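Local coordinates for protein dipeptide Epimerase (Enterococcus faecalis V583, PDB 3JVA) that belongs to the mandelate racemase/muconate lactonizing enzyme family of the enolase superfamily and binds a magnesium ion in its barrel domain, at residues D240-A246 with K267-E273; D259-L265 with I286-C292. All coordinates share one frame; numbering follows the deposited sequence.

Contact 1: D240-A246 with K267-E273. With MG (magnesium ion), chain O.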
# COMPACT_ATOMS: atom_id res chain seq x y z
N ASP B 240 17.86 4.45 -19.73
CA ASP B 240 19.28 4.58 -20.00
C ASP B 240 19.87 5.33 -18.80
O ASP B 240 20.34 4.71 -17.85
CB ASP B 240 19.55 5.37 -21.29
CG ASP B 240 21.04 5.47 -21.62
OD1 ASP B 240 21.88 5.15 -20.75
OD2 ASP B 240 21.39 5.88 -22.75
N GLU B 241 19.81 6.66 -18.84
CA GLU B 241 20.35 7.48 -17.76
C GLU B 241 19.75 7.15 -16.38
O GLU B 241 20.40 7.40 -15.36
CB GLU B 241 20.17 8.98 -18.07
CG GLU B 241 21.12 9.55 -19.14
CD GLU B 241 20.82 9.08 -20.56
OE1 GLU B 241 19.70 8.60 -20.83
OE2 GLU B 241 21.72 9.22 -21.43
N SER B 242 18.54 6.60 -16.34
CA SER B 242 17.91 6.25 -15.06
C SER B 242 18.60 5.04 -14.44
O SER B 242 18.37 4.72 -13.28
CB SER B 242 16.42 5.95 -15.23
OG SER B 242 15.66 7.14 -15.40
N CYS B 243 19.44 4.36 -15.22
CA CYS B 243 20.16 3.20 -14.70
C CYS B 243 21.66 3.30 -14.90
O CYS B 243 22.16 3.15 -16.02
CB CYS B 243 19.67 1.90 -15.35
SG CYS B 243 20.57 0.43 -14.75
N PHE B 244 22.37 3.55 -13.80
CA PHE B 244 23.83 3.63 -13.82
C PHE B 244 24.38 2.32 -13.28
O PHE B 244 25.17 1.65 -13.95
CB PHE B 244 24.32 4.78 -12.93
CG PHE B 244 24.44 6.10 -13.65
CD1 PHE B 244 23.40 6.57 -14.44
CD2 PHE B 244 25.59 6.87 -13.54
CE1 PHE B 244 23.50 7.80 -15.09
CE2 PHE B 244 25.70 8.09 -14.19
CZ PHE B 244 24.65 8.56 -14.97
N ASP B 245 23.93 1.93 -12.08
CA ASP B 245 24.41 0.70 -11.43
C ASP B 245 23.35 -0.33 -11.04
O ASP B 245 22.16 -0.17 -11.31
CB ASP B 245 25.23 1.06 -10.19
CG ASP B 245 24.44 1.86 -9.17
OD1 ASP B 245 23.20 1.68 -9.09
OD2 ASP B 245 25.05 2.67 -8.44
N ALA B 246 23.81 -1.41 -10.40
CA ALA B 246 22.92 -2.49 -9.98
C ALA B 246 21.82 -2.02 -9.05
O ALA B 246 20.70 -2.52 -9.10
CB ALA B 246 23.74 -3.60 -9.31
N LYS B 267 29.00 3.69 -17.31
CA LYS B 267 27.99 4.20 -16.38
C LYS B 267 28.03 3.35 -15.11
O LYS B 267 27.86 3.87 -14.00
CB LYS B 267 26.57 4.06 -16.94
CG LYS B 267 26.12 5.11 -17.94
CD LYS B 267 24.60 5.02 -18.13
CE LYS B 267 24.16 3.63 -18.58
NZ LYS B 267 22.68 3.54 -18.76
N CYS B 268 28.24 2.05 -15.27
CA CYS B 268 28.24 1.12 -14.14
C CYS B 268 29.59 0.77 -13.53
O CYS B 268 29.65 0.13 -12.48
CB CYS B 268 27.51 -0.18 -14.52
SG CYS B 268 28.30 -1.15 -15.83
N GLY B 269 30.67 1.19 -14.17
CA GLY B 269 31.98 0.90 -13.62
C GLY B 269 32.57 -0.45 -14.01
O GLY B 269 33.34 -1.03 -13.25
N GLY B 270 32.19 -0.95 -15.18
CA GLY B 270 32.75 -2.21 -15.64
C GLY B 270 31.88 -3.43 -15.78
O GLY B 270 30.70 -3.43 -15.44
N ILE B 271 32.50 -4.49 -16.29
CA ILE B 271 31.82 -5.76 -16.52
C ILE B 271 31.27 -6.37 -15.25
O ILE B 271 30.16 -6.90 -15.24
CB ILE B 271 32.78 -6.76 -17.21
CG1 ILE B 271 33.09 -6.27 -18.64
CG2 ILE B 271 32.17 -8.16 -17.25
CD1 ILE B 271 34.24 -6.99 -19.32
N HIS B 272 32.03 -6.29 -14.16
CA HIS B 272 31.58 -6.85 -12.89
C HIS B 272 30.20 -6.35 -12.47
O HIS B 272 29.34 -7.13 -12.04
CB HIS B 272 32.61 -6.52 -11.80
CG HIS B 272 32.34 -7.18 -10.48
ND1 HIS B 272 32.66 -8.49 -10.22
CD2 HIS B 272 31.80 -6.69 -9.34
CE1 HIS B 272 32.33 -8.79 -8.97
NE2 HIS B 272 31.81 -7.71 -8.41
N GLU B 273 29.98 -5.04 -12.60
CA GLU B 273 28.70 -4.44 -12.23
C GLU B 273 27.66 -4.68 -13.32
O GLU B 273 26.48 -4.88 -13.02
CB GLU B 273 28.89 -2.93 -12.00
CG GLU B 273 27.66 -2.22 -11.43
CD GLU B 273 27.44 -2.49 -9.95
OE1 GLU B 273 28.30 -3.14 -9.31
OE2 GLU B 273 26.40 -2.05 -9.42
MG MG O . 20.59 6.70 -24.43
O HOH W 1 21.77 8.36 -24.15
O HOH W 2 19.10 7.70 -23.39
O HOH W 3 22.31 6.03 -25.53
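Lys267 lays its CD over one face of the Phe244 ring, 4.1 Å above the ring plane and offset toward the rim. The two side chains cross at about a right angle. Beyond CD the lysine bends at chi3 (-57°), and this turn carries NZ to the carbonyl oxygens of the loop 240-246. There NZ donates to Asp240 O at 2.8 Å and to Cys243 O, also at 2.8 Å. It also forms a salt bridge with Asp240 OD1 at 2.7 Å. Asp240 O is gripped from opposite faces of its plane, by Lys267 NZ and by Cys243 N, which closes the type I turn 240-243. The other carboxylate oxygen, Asp240 OD2, binds magnesium at 2.0 Å, a site completed by Asp189, Glu215 and three waters. Lys267 is thus a second-shell residue and probably helps to hold this metal ligand in place. Farther along, Ala246 N donates to Glu273 OE2 at 2.8 Å, on the anti side of the carboxylate. Asp245, the N-cap of helix 246-255, accepts a hydrogen bond at OD1 from Asp248 N. The contact joins the loop after strand 236-239 to helix 265-268 and the start of helix 271-284, against which Ala246 and Cys268 also pack.

Contact 2: D259-L265 with I286-C292; sequences DVINIKL and IECMIGC
Met289 O accepts the shortest hydrogen bond between strands 260-263 and 287-290, from Ile263 N at 2.7 Å and nearly straight, 173° at the hydrogen. The donor is tilted somewhat from the carbonyl plane. The two strands run parallel, with a 30° angle between their axes. Ile261 N donates to Glu287 O, and Met289 N to Ile261 O. Gly291 N then meets Ile263 O at 2.8 Å, almost in line with the carbonyl bond. Water continues the ladder at both ends. One molecule bridges Asp259 O and Glu287 N, and another bridges Gly291 O and Leu265 N.

Asn262 and Met289 lie on the same face of the sheet. Each has its CG anti to the backbone N. The bend at Met289 chi3 (94°) turns CE back to Asn262 OD1, 3.4 Å away. The asparagine ND2 makes a weak hydrogen bond to Glu215 OE2, of a magnesium ligand. Lys264 runs extended alongside Gly291 and Cys292, its CG 3.8 Å from Gly291 C. Asn262 OD1 also lies close to the Gly291 backbone, 3.3 Å from Gly291 N, but the angle is poor for a hydrogen bond.

Ile261, Ile263, Cys288 and Ile290 line the other face. Ile263 CD1 rests 3.9 Å from Cys288 SG. Leu265 CD2 meets Ile290 CD1 at 4.4 Å.

The connection is a beta-alpha-beta crossover through helix 271-284, as expected of the TIM-barrel-like domain of this superfamily. That helix covers Ile261, Ile263 and Cys288, while helix 298-310 packs on Ile290 and Leu265. Strand 236-239 flanks 260-263, and strand 314-317 lies beyond 287-290.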
# COMPACT_ATOMS: atom_id res chain seq x y z
N ASP B 259 10.40 -1.23 -19.75
CA ASP B 259 10.34 -2.50 -20.47
C ASP B 259 11.73 -3.10 -20.68
O ASP B 259 11.87 -4.32 -20.73
CB ASP B 259 9.69 -2.30 -21.84
CG ASP B 259 8.27 -1.81 -21.74
OD1 ASP B 259 7.46 -2.49 -21.07
OD2 ASP B 259 7.97 -0.76 -22.34
N VAL B 260 12.73 -2.24 -20.83
CA VAL B 260 14.10 -2.66 -21.09
C VAL B 260 15.09 -1.73 -20.40
O VAL B 260 14.79 -0.55 -20.17
CB VAL B 260 14.38 -2.65 -22.61
CG1 VAL B 260 15.80 -3.13 -22.91
CG2 VAL B 260 13.37 -3.51 -23.33
N ILE B 261 16.27 -2.24 -20.08
CA ILE B 261 17.28 -1.41 -19.44
C ILE B 261 18.58 -1.42 -20.24
O ILE B 261 19.07 -2.48 -20.64
CB ILE B 261 17.55 -1.90 -17.99
CG1 ILE B 261 16.33 -1.55 -17.12
CG2 ILE B 261 18.82 -1.26 -17.43
CD1 ILE B 261 16.40 -2.07 -15.69
N ASN B 262 19.11 -0.23 -20.49
CA ASN B 262 20.33 -0.07 -21.27
C ASN B 262 21.55 0.05 -20.36
O ASN B 262 21.65 0.97 -19.55
CB ASN B 262 20.22 1.16 -22.17
CG ASN B 262 21.30 1.21 -23.25
OD1 ASN B 262 21.87 0.19 -23.63
ND2 ASN B 262 21.56 2.41 -23.76
N ILE B 263 22.46 -0.91 -20.50
CA ILE B 263 23.69 -0.94 -19.73
C ILE B 263 24.81 -0.25 -20.51
O ILE B 263 24.87 -0.37 -21.73
CB ILE B 263 24.17 -2.40 -19.50
CG1 ILE B 263 23.14 -3.20 -18.72
CG2 ILE B 263 25.53 -2.40 -18.80
CD1 ILE B 263 23.44 -4.70 -18.68
N LYS B 264 25.67 0.47 -19.80
CA LYS B 264 26.86 1.07 -20.42
C LYS B 264 27.98 0.84 -19.41
O LYS B 264 27.85 1.21 -18.25
CB LYS B 264 26.69 2.56 -20.70
CG LYS B 264 25.75 2.84 -21.86
CD LYS B 264 25.68 4.33 -22.18
CE LYS B 264 24.63 4.60 -23.25
NZ LYS B 264 24.51 6.05 -23.56
N LEU B 265 29.07 0.22 -19.85
CA LEU B 265 30.17 -0.05 -18.93
C LEU B 265 30.70 1.22 -18.26
O LEU B 265 31.13 1.19 -17.11
CB LEU B 265 31.31 -0.77 -19.65
CG LEU B 265 30.98 -2.15 -20.25
CD1 LEU B 265 32.25 -2.78 -20.80
CD2 LEU B 265 30.35 -3.05 -19.19
N ILE B 286 13.10 -8.71 -17.55
CA ILE B 286 13.37 -7.51 -18.33
C ILE B 286 14.65 -7.71 -19.14
O ILE B 286 15.67 -8.11 -18.59
CB ILE B 286 13.55 -6.29 -17.39
CG1 ILE B 286 12.23 -6.00 -16.67
CG2 ILE B 286 14.04 -5.08 -18.16
CD1 ILE B 286 12.31 -4.84 -15.70
N GLU B 287 14.58 -7.47 -20.45
CA GLU B 287 15.77 -7.62 -21.28
C GLU B 287 16.68 -6.41 -21.16
O GLU B 287 16.25 -5.32 -20.75
CB GLU B 287 15.37 -7.83 -22.75
CG GLU B 287 14.87 -9.24 -23.04
CD GLU B 287 14.38 -9.41 -24.47
OE1 GLU B 287 14.83 -8.66 -25.37
OE2 GLU B 287 13.54 -10.30 -24.71
N CYS B 288 17.95 -6.62 -21.51
CA CYS B 288 18.94 -5.55 -21.46
C CYS B 288 19.56 -5.26 -22.82
O CYS B 288 19.65 -6.13 -23.68
CB CYS B 288 20.09 -5.93 -20.50
SG CYS B 288 19.67 -5.82 -18.75
N MET B 289 19.96 -4.01 -23.01
CA MET B 289 20.67 -3.62 -24.21
C MET B 289 21.97 -3.09 -23.65
O MET B 289 22.04 -2.78 -22.46
CB MET B 289 19.96 -2.49 -24.97
CG MET B 289 20.76 -1.99 -26.17
SD MET B 289 19.83 -0.88 -27.27
CE MET B 289 20.28 0.70 -26.63
N ILE B 290 23.01 -3.01 -24.47
CA ILE B 290 24.25 -2.45 -23.99
C ILE B 290 24.67 -1.40 -25.01
O ILE B 290 24.62 -1.64 -26.22
CB ILE B 290 25.36 -3.52 -23.80
CG1 ILE B 290 26.60 -2.87 -23.17
CG2 ILE B 290 25.70 -4.18 -25.13
CD1 ILE B 290 27.54 -3.86 -22.47
N GLY B 291 25.01 -0.21 -24.51
CA GLY B 291 25.41 0.88 -25.38
C GLY B 291 26.83 1.34 -25.17
O GLY B 291 27.65 0.60 -24.61
N CYS B 292 27.13 2.56 -25.61
CA CYS B 292 28.47 3.11 -25.47
C CYS B 292 28.45 4.62 -25.32
O CYS B 292 27.42 5.26 -25.57
CB CYS B 292 29.33 2.73 -26.68
SG CYS B 292 28.70 3.33 -28.27
O HOH W 4 12.42 -6.74 -22.11
O HOH W 5 29.30 -0.25 -22.63

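The two contacts are neighbours, with centres about 9 Å apart, and their segments alternate along the chain. Strand 260-263 of contact 2 leads into helix 265-268, whose last residues belong to contact 1, and helix 271-284 returns to strand 287-290. Lys267 NZ of contact 1 probably also hydrogen-bonds Asn262 O of contact 2, at 2.9 Å. Gly270 N probably does the same with Leu265 O at 3.1 Å. Cys243 SG packs against Ile261 CG2 at 3.6 Å. Both contacts reach the magnesium site. Contact 1 supplies the ligand Asp240, and contact 2 brings Asn262 ND2 to 3.6 Å from Asp240 OD2. The side chain of Lys264 comes within about 4 Å of the magnesium ion.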